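Local coordinates for neutral ceramidase (Pseudomonas aeruginosa, PDB 2ZWS), which hydrolyses the N-acyl linkage of ceramides to release sphingosine and a free fatty acid, and also runs the reverse synthesis, as a secreted zinc-dependent amidase, at residues A42-V46 with S133-Q138; G511-D515 with N620-F624. All blocks are in the same frame, centred on the assembly; numbering follows the deposited sequence.

Contact 1 (A42-V46 with S133-Q138); sequences ARAFV and SIERAQ
A helix packs on one face of the mixed sheet of the N-terminal domain, and the small side chains of Ala-42, Ala-44, Ser-133 and Ala-137 let the two backbones come close. The extended segment 42-46 belongs to strand 41-49, hydrogen-bonded between strands 5-13 and 55-61; over it lies the C-terminal turn and a half of helix 120-138 (Ala-137 N to Ser-133 O 2.9 Å, Gln-138 N to Ile-134 O 2.8 Å). The axes approach to 7.3 Å and cross at -39°, running in broadly the same direction, with the CA atoms of Ala-44 and Ile-134 5.5 Å apart. Strand alternation sends Ala-42, Ala-44 and Val-46 toward the helix, Arg-43 and Phe-45 away. Ser-133 comes first: its CB sits 3.4 Å from Ala-42 O, while its p rotamer returns OG to Ile-130 O within the helix. Ile-134 (m, t) flanks Ala-44, CG1 to CB 4.2 Å. Ala-137 CB lies 4.0 Å from Ala-44 CB and 3.7 Å from Val-46 CG2. Finally, Gln-138 N lies 4.1 Å from CG2 of Val-46, whose chi1 is t.

Contact 2 (G511-D515 with N620-F624); sequences GVVAD and NAKNF. With FMT (formic acid), chain F.
In the C-terminal beta-sandwich domain, loop 511-515 crosses the C-terminal end of strand 611-622, an inner strand of its sheet; one backbone bond and two that use a side chain join them. The touching parts run 94° apart, with the CA atoms of Ala-514 and Phe-624 4.7 Å from each other. The loop is extended at Ala-514 (phi/psi -179/163) and Asp-515 (-116/145); strand geometry lasts through Lys-622, and the chain turns at Phe-624 (-61/-40). Asp-515 N donates to Lys-622 O (2.9 Å, 175°), and Lys-622 N donates to Asp-515 OD2 (2.7 Å), the aspartate being m. OD2 also accepts from Asn-551, and OD1 from the backbone of His-548. The all-t Lys-622 side chain brings NZ to Val-512 O at 2.7 Å. Ala-514 CB touches Phe-624 CB (3.4 Å) and Val-513 CG1 meets Phe-624 CE1 (3.7 Å); both valine and alanine atoms lie at the ring's edge, near its plane. One water joins Asp-515 O (3.1 Å) to Phe-624 N (2.9 Å). Gly-511 N makes a weak hydrogen bond to FMT O1 (3.3 Å), a formic acid probably from the crystallisation liquor. The whole is a loop crossing a strand end at about a right angle in a beta-sandwich.

The two contacts come in series along the chain, contact 1 closing well before contact 2 opens, and they share no helix, strand or sheet. Their centres lie 34 Å apart and their nearest atoms about 17 Å. Contact 1 is buried in the N-terminal domain, joining helix 120-138 to the mixed sheet that contains strand 41-49; contact 2 is partly buried in the C-terminal domain, where the chain after helix 471-488 meets strand 611-622. Its segment 620-624 opens the region 620-646, required for correct folding and localization. Contact 1 is mostly close side-chain packing, whereas contact 2 combines hydrogen bonds with apolar contacts, farther from the centre of the chain.

Contact 1 (A42-V46 with S133-Q138)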
loop_
_atom_site.group_PDB
_atom_site.type_symbol
_atom_site.label_atom_id
_atom_site.label_comp_id
_atom_site.label_asym_id
_atom_site.label_seq_id
_atom_site.Cartn_x
_atom_site.Cartn_y
_atom_site.Cartn_z
ATOM N N ALA A 42 1.175 3.750 -7.728
ATOM C CA ALA A 42 2.517 3.215 -7.569
ATOM C C ALA A 42 3.487 4.370 -7.820
ATOM O O ALA A 42 3.369 5.082 -8.818
ATOM C CB ALA A 42 2.779 2.116 -8.584
ATOM N N ARG A 43 4.430 4.534 -6.909
ATOM C CA ARG A 43 5.433 5.617 -7.001
ATOM C C ARG A 43 6.785 4.935 -7.075
ATOM O O ARG A 43 7.187 4.230 -6.134
ATOM C CB ARG A 43 5.334 6.508 -5.750
ATOM C CG ARG A 43 4.109 7.430 -5.756
ATOM C CD ARG A 43 3.950 8.213 -4.443
ATOM N NE ARG A 43 2.851 9.181 -4.503
ATOM C CZ ARG A 43 1.588 8.898 -4.182
ATOM N NH1 ARG A 43 1.280 7.675 -3.763
ATOM N NH2 ARG A 43 0.628 9.832 -4.269
ATOM N N ALA A 44 7.466 5.106 -8.197
ATOM C CA ALA A 44 8.714 4.396 -8.494
ATOM C C ALA A 44 9.899 5.321 -8.438
ATOM O O ALA A 44 9.836 6.467 -8.952
ATOM C CB ALA A 44 8.650 3.761 -9.880
ATOM N N PHE A 45 10.993 4.799 -7.880
ATOM C CA PHE A 45 12.221 5.586 -7.695
ATOM C C PHE A 45 13.336 4.738 -8.258
ATOM O O PHE A 45 13.721 3.727 -7.667
ATOM C CB PHE A 45 12.476 5.853 -6.206
ATOM C CG PHE A 45 11.381 6.639 -5.552
ATOM C CD1 PHE A 45 10.163 6.026 -5.220
ATOM C CD2 PHE A 45 11.536 8.011 -5.313
ATOM C CE1 PHE A 45 9.139 6.759 -4.619
ATOM C CE2 PHE A 45 10.501 8.755 -4.705
ATOM C CZ PHE A 45 9.317 8.124 -4.356
ATOM N N VAL A 46 13.811 5.141 -9.427
ATOM C CA VAL A 46 14.944 4.462 -10.055
ATOM C C VAL A 46 16.200 5.195 -9.645
ATOM O O VAL A 46 16.233 6.426 -9.755
ATOM C CB VAL A 46 14.823 4.507 -11.624
ATOM C CG1 VAL A 46 16.045 3.890 -12.253
ATOM C CG2 VAL A 46 13.595 3.745 -12.067
ATOM N N SER A 133 4.599 2.661 -13.716
ATOM C CA SER A 133 5.319 3.637 -12.847
ATOM C C SER A 133 6.839 3.550 -13.075
ATOM O O SER A 133 7.544 4.579 -13.092
ATOM C CB SER A 133 4.940 3.463 -11.365
ATOM O OG SER A 133 5.534 2.314 -10.820
ATOM N N ILE A 134 7.341 2.331 -13.298
ATOM C CA ILE A 134 8.768 2.112 -13.536
ATOM C C ILE A 134 9.151 2.632 -14.899
ATOM O O ILE A 134 10.180 3.288 -15.039
ATOM C CB ILE A 134 9.123 0.614 -13.371
ATOM C CG1 ILE A 134 8.917 0.146 -11.911
ATOM C CG2 ILE A 134 10.595 0.305 -13.747
ATOM C CD1 ILE A 134 8.906 -1.419 -11.713
ATOM N N GLU A 135 8.300 2.388 -15.889
ATOM C CA GLU A 135 8.516 2.915 -17.239
ATOM C C GLU A 135 8.601 4.436 -17.221
ATOM O O GLU A 135 9.469 5.039 -17.892
ATOM C CB GLU A 135 7.379 2.458 -18.135
ATOM C CG GLU A 135 7.442 0.988 -18.405
ATOM C CD GLU A 135 6.308 0.526 -19.310
ATOM O OE1 GLU A 135 5.211 1.128 -19.278
ATOM O OE2 GLU A 135 6.518 -0.454 -20.040
ATOM N N ARG A 136 7.703 5.066 -16.462
ATOM C CA ARG A 136 7.708 6.513 -16.357
ATOM C C ARG A 136 8.953 7.012 -15.646
ATOM O O ARG A 136 9.565 7.980 -16.082
ATOM C CB ARG A 136 6.448 7.045 -15.680
ATOM C CG ARG A 136 5.232 6.785 -16.525
ATOM C CD ARG A 136 3.937 7.119 -15.810
ATOM N NE ARG A 136 2.835 7.197 -16.777
ATOM C CZ ARG A 136 1.571 7.469 -16.452
ATOM N NH1 ARG A 136 1.228 7.661 -15.182
ATOM N NH2 ARG A 136 0.638 7.534 -17.403
ATOM N N ALA A 137 9.327 6.349 -14.557
ATOM C CA ALA A 137 10.516 6.719 -13.820
ATOM C C ALA A 137 11.781 6.608 -14.658
ATOM O O ALA A 137 12.588 7.530 -14.668
ATOM C CB ALA A 137 10.638 5.914 -12.529
ATOM N N GLN A 138 11.958 5.489 -15.352
ATOM C CA GLN A 138 13.173 5.309 -16.127
ATOM C C GLN A 138 13.263 6.254 -17.325
ATOM O O GLN A 138 14.373 6.527 -17.785
ATOM C CB GLN A 138 13.328 3.866 -16.558
ATOM C CG GLN A 138 12.344 3.457 -17.635
ATOM C CD GLN A 138 12.402 1.984 -17.966
ATOM O OE1 GLN A 138 11.807 1.539 -18.954
ATOM N NE2 GLN A 138 13.117 1.219 -17.152
#

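Contact 2 (G511-D515 with N620-F624)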
loop_
_atom_site.group_PDB
_atom_site.type_symbol
_atom_site.label_atom_id
_atom_site.label_comp_id
_atom_site.label_asym_id
_atom_site.label_seq_id
_atom_site.Cartn_x
_atom_site.Cartn_y
_atom_site.Cartn_z
ATOM N N GLY A 511 -20.038 -10.605 -11.470
ATOM C CA GLY A 511 -19.650 -9.404 -12.197
ATOM C C GLY A 511 -20.859 -8.601 -12.633
ATOM O O GLY A 511 -21.952 -8.719 -12.060
ATOM N N VAL A 512 -20.674 -7.816 -13.682
ATOM C CA VAL A 512 -21.723 -6.960 -14.215
ATOM C C VAL A 512 -22.521 -7.739 -15.246
ATOM O O VAL A 512 -21.969 -8.174 -16.251
ATOM C CB VAL A 512 -21.124 -5.731 -14.917
ATOM C CG1 VAL A 512 -22.231 -4.784 -15.356
ATOM C CG2 VAL A 512 -20.109 -5.002 -14.004
ATOM N N VAL A 513 -23.817 -7.918 -14.980
ATOM C CA VAL A 513 -24.741 -8.562 -15.932
ATOM C C VAL A 513 -25.007 -7.597 -17.091
ATOM O O VAL A 513 -24.798 -7.941 -18.267
ATOM C CB VAL A 513 -26.073 -8.935 -15.233
ATOM C CG1 VAL A 513 -27.104 -9.482 -16.225
ATOM C CG2 VAL A 513 -25.821 -9.932 -14.091
ATOM N N ALA A 514 -25.430 -6.377 -16.761
ATOM C CA ALA A 514 -25.700 -5.350 -17.762
ATOM C C ALA A 514 -26.133 -4.073 -17.044
ATOM O O ALA A 514 -26.469 -4.097 -15.834
ATOM C CB ALA A 514 -26.805 -5.813 -18.723
ATOM N N ASP A 515 -26.071 -2.967 -17.781
ATOM C CA ASP A 515 -26.571 -1.672 -17.315
ATOM C C ASP A 515 -27.724 -1.201 -18.178
ATOM O O ASP A 515 -27.709 -1.373 -19.406
ATOM C CB ASP A 515 -25.481 -0.604 -17.419
ATOM C CG ASP A 515 -24.235 -0.956 -16.631
ATOM O OD1 ASP A 515 -24.255 -0.811 -15.396
ATOM O OD2 ASP A 515 -23.242 -1.362 -17.254
ATOM N N ASN A 620 -19.004 4.218 -17.862
ATOM C CA ASN A 620 -19.083 3.193 -18.901
ATOM C C ASN A 620 -20.261 2.296 -18.614
ATOM O O ASN A 620 -20.557 2.003 -17.447
ATOM C CB ASN A 620 -17.774 2.367 -18.973
ATOM C CG ASN A 620 -16.558 3.231 -19.259
ATOM O OD1 ASN A 620 -16.015 3.858 -18.343
ATOM N ND2 ASN A 620 -16.134 3.303 -20.543
ATOM N N ALA A 621 -20.944 1.867 -19.673
ATOM C CA ALA A 621 -22.121 1.014 -19.529
ATOM C C ALA A 621 -22.028 -0.258 -20.370
ATOM O O ALA A 621 -21.436 -0.237 -21.445
ATOM C CB ALA A 621 -23.374 1.795 -19.896
ATOM N N LYS A 622 -22.603 -1.358 -19.877
ATOM C CA LYS A 622 -22.560 -2.660 -20.570
ATOM C C LYS A 622 -23.948 -3.035 -21.142
ATOM O O LYS A 622 -24.962 -2.978 -20.425
ATOM C CB LYS A 622 -22.114 -3.764 -19.601
ATOM C CG LYS A 622 -21.928 -5.162 -20.249
ATOM C CD LYS A 622 -21.660 -6.210 -19.167
ATOM C CE LYS A 622 -21.574 -7.601 -19.754
ATOM N NZ LYS A 622 -21.021 -8.578 -18.753
ATOM N N ASN A 623 -23.984 -3.417 -22.425
ATOM C CA ASN A 623 -25.231 -3.881 -23.079
ATOM C C ASN A 623 -25.466 -5.368 -22.787
ATOM O O ASN A 623 -24.563 -6.178 -22.999
ATOM C CB ASN A 623 -25.096 -3.672 -24.583
ATOM C CG ASN A 623 -26.392 -3.978 -25.361
ATOM O OD1 ASN A 623 -26.784 -5.141 -25.548
ATOM N ND2 ASN A 623 -27.035 -2.924 -25.843
ATOM N N PHE A 624 -26.656 -5.739 -22.302
ATOM C CA PHE A 624 -26.909 -7.139 -21.911
ATOM C C PHE A 624 -26.771 -8.111 -23.074
ATOM O O PHE A 624 -26.201 -9.215 -22.948
ATOM C CB PHE A 624 -28.320 -7.287 -21.322
ATOM C CG PHE A 624 -28.686 -8.713 -20.939
ATOM C CD1 PHE A 624 -28.139 -9.319 -19.806
ATOM C CD2 PHE A 624 -29.597 -9.433 -21.698
ATOM C CE1 PHE A 624 -28.494 -10.633 -19.447
ATOM C CE2 PHE A 624 -29.950 -10.742 -21.360
ATOM C CZ PHE A 624 -29.404 -11.344 -20.231
HETATM C C FMT F . -21.197 -11.925 -14.576
HETATM O O1 FMT F . -21.890 -12.318 -13.632
HETATM O O2 FMT F . -21.580 -11.805 -15.746
HETATM O O HOH W 1 -28.491 -3.810 -21.154
#